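Local coordinates for pumilio homolog 23 (Arabidopsis thaliana, PDB 5WZJ), which binds a specific sequence of 18S rRNA through pumilio repeats packed into a right-handed superhelix, at residues A[312-317]-A[345-350]. Numbering follows the deposited sequence.
Sequences NSLFEL and EELAPR
Glu-346 reaches from the end of helix 337-347 to the start of helix 314-318 and grips backbone N-H groups in and just before its first turn with both carboxylate oxygens. Its CG lies anti to the carbonyl carbon (chi1 -64°), and the extended chain beyond carries the carboxylate across. OE2 takes the N-H of Asn-312 at 2.7 Å on its syn side, 26° out of the carboxylate plane. OE1 accepts from Leu-314 N at 3.0 Å, nearly along its C-O axis, and from a water that in turn accepts from Phe-315 N; the acidic charge probably suits the positive end of the helix dipole. An alanine in place of this glutamate would probably leave the N-H groups of Asn-312 and Leu-314 without these acceptors and the bridging water less firmly held. The packed, buried side lies beneath: Leu-314 CB packs 4.0 Å from Leu-347 CD2, which also sits at the edge of the Phe-315 ring, and both leucines rest on helix 323-332. The other flank is nearer solvent, Phe-315 and Arg-350 both being partly exposed. There Arg-350, its chain turning about CB-CG and again about CG-CD, folds over one face of Phe-315, with CG 4.0 Å from the ring centroid as a CH-pi contact and CZ 3.9 Å from it as a cation-pi contact; the guanidinium is tilted 37° to the ring and offset toward its rim. Helix 351-356 also touches this ring. The contact joins the short helix 314-318 to helix 337-347 within the stacked helical repeats of a PUF-family superhelix.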
loop_
_atom_site.group_PDB
_atom_site.type_symbol
_atom_site.label_atom_id
_atom_site.label_comp_id
_atom_site.label_asym_id
_atom_site.label_seq_id
_atom_site.Cartn_x
_atom_site.Cartn_y
_atom_site.Cartn_z
ATOM N N ASN A 312 11.091 17.960 18.218
ATOM C CA ASN A 312 12.043 19.034 17.936
ATOM C C ASN A 312 12.850 18.811 16.654
ATOM O O ASN A 312 13.588 19.709 16.252
ATOM C CB ASN A 312 13.021 19.298 19.097
ATOM C CG ASN A 312 12.298 19.628 20.382
ATOM O OD1 ASN A 312 11.370 20.423 20.384
ATOM N ND2 ASN A 312 12.690 18.989 21.470
ATOM N N SER A 313 12.723 17.667 15.978
ATOM C CA SER A 313 13.404 17.451 14.707
ATOM C C SER A 313 12.434 17.277 13.543
ATOM O O SER A 313 12.852 16.861 12.456
ATOM C CB SER A 313 14.329 16.231 14.799
ATOM O OG SER A 313 15.318 16.401 15.808
ATOM N N LEU A 314 11.154 17.590 13.734
ATOM C CA LEU A 314 10.145 17.177 12.760
ATOM C C LEU A 314 10.372 17.826 11.398
ATOM O O LEU A 314 10.256 17.163 10.359
ATOM C CB LEU A 314 8.746 17.508 13.284
ATOM C CG LEU A 314 8.287 16.744 14.533
ATOM C CD1 LEU A 314 6.827 17.076 14.853
ATOM C CD2 LEU A 314 8.477 15.224 14.337
ATOM N N PHE A 315 10.693 19.120 11.375
ATOM C CA PHE A 315 10.823 19.785 10.083
ATOM C C PHE A 315 12.093 19.346 9.370
ATOM O O PHE A 315 12.069 19.091 8.160
ATOM C CB PHE A 315 10.789 21.310 10.229
ATOM C CG PHE A 315 10.983 22.030 8.921
ATOM C CD1 PHE A 315 10.021 21.951 7.933
ATOM C CD2 PHE A 315 12.151 22.726 8.658
ATOM C CE1 PHE A 315 10.199 22.573 6.712
ATOM C CE2 PHE A 315 12.336 23.360 7.436
ATOM C CZ PHE A 315 11.350 23.288 6.465
ATOM N N GLU A 316 13.207 19.235 10.102
ATOM C CA GLU A 316 14.446 18.768 9.481
ATOM C C GLU A 316 14.257 17.402 8.832
ATOM O O GLU A 316 14.733 17.165 7.714
ATOM C CB GLU A 316 15.581 18.704 10.504
ATOM C CG GLU A 316 16.892 18.218 9.887
ATOM C CD GLU A 316 17.984 17.948 10.914
ATOM O OE1 GLU A 316 17.875 18.445 12.058
ATOM O OE2 GLU A 316 18.950 17.226 10.573
ATOM N N LEU A 317 13.554 16.491 9.516
ATOM C CA LEU A 317 13.327 15.165 8.950
ATOM C C LEU A 317 12.332 15.213 7.790
ATOM O O LEU A 317 12.443 14.426 6.837
ATOM C CB LEU A 317 12.857 14.206 10.052
ATOM C CG LEU A 317 13.903 13.928 11.145
ATOM C CD1 LEU A 317 13.303 13.161 12.313
ATOM C CD2 LEU A 317 15.134 13.186 10.595
ATOM N N GLU A 345 2.869 22.893 15.715
ATOM C CA GLU A 345 3.818 23.974 15.963
ATOM C C GLU A 345 5.099 23.803 15.148
ATOM O O GLU A 345 5.644 24.784 14.626
ATOM C CB GLU A 345 4.145 24.057 17.452
ATOM C CG GLU A 345 3.016 24.613 18.305
ATOM C CD GLU A 345 3.287 24.473 19.797
ATOM O OE1 GLU A 345 4.456 24.221 20.173
ATOM O OE2 GLU A 345 2.330 24.605 20.592
ATOM N N GLU A 346 5.601 22.570 15.026
ATOM C CA GLU A 346 6.876 22.390 14.338
ATOM C C GLU A 346 6.732 22.480 12.824
ATOM O O GLU A 346 7.684 22.882 12.142
ATOM C CB GLU A 346 7.521 21.049 14.721
ATOM C CG GLU A 346 7.911 20.896 16.203
ATOM C CD GLU A 346 8.875 19.721 16.446
ATOM O OE1 GLU A 346 9.753 19.490 15.588
ATOM O OE2 GLU A 346 8.757 19.022 17.486
ATOM N N LEU A 347 5.575 22.110 12.277
ATOM C CA LEU A 347 5.424 21.896 10.836
ATOM C C LEU A 347 4.490 22.876 10.135
ATOM O O LEU A 347 4.731 23.222 8.970
ATOM C CB LEU A 347 4.914 20.471 10.570
ATOM C CG LEU A 347 5.840 19.330 10.989
ATOM C CD1 LEU A 347 5.119 17.994 10.867
ATOM C CD2 LEU A 347 7.105 19.353 10.149
ATOM N N ALA A 348 3.396 23.283 10.776
ATOM C CA ALA A 348 2.427 24.140 10.093
ATOM C C ALA A 348 3.021 25.457 9.601
ATOM O O ALA A 348 2.739 25.826 8.449
ATOM C CB ALA A 348 1.214 24.398 10.995
ATOM N N PRO A 349 3.854 26.190 10.374
ATOM C CA PRO A 349 4.504 27.391 9.821
ATOM C C PRO A 349 5.310 27.135 8.555
ATOM O O PRO A 349 5.656 28.080 7.842
ATOM C CB PRO A 349 5.437 27.843 10.953
ATOM C CG PRO A 349 4.865 27.254 12.184
ATOM C CD PRO A 349 4.217 25.973 11.789
ATOM N N ARG A 350 5.635 25.869 8.274
ATOM C CA ARG A 350 6.489 25.516 7.144
ATOM C C ARG A 350 5.749 24.720 6.079
ATOM O O ARG A 350 6.388 24.025 5.282
ATOM C CB ARG A 350 7.704 24.726 7.630
ATOM C CG ARG A 350 8.402 25.333 8.824
ATOM C CD ARG A 350 9.117 26.613 8.442
ATOM N NE ARG A 350 10.554 26.414 8.283
ATOM C CZ ARG A 350 11.394 26.179 9.290
ATOM N NH1 ARG A 350 10.944 26.090 10.540
ATOM N NH2 ARG A 350 12.688 26.027 9.049
HETATM O O HOH W 1 11.099 20.936 13.738
#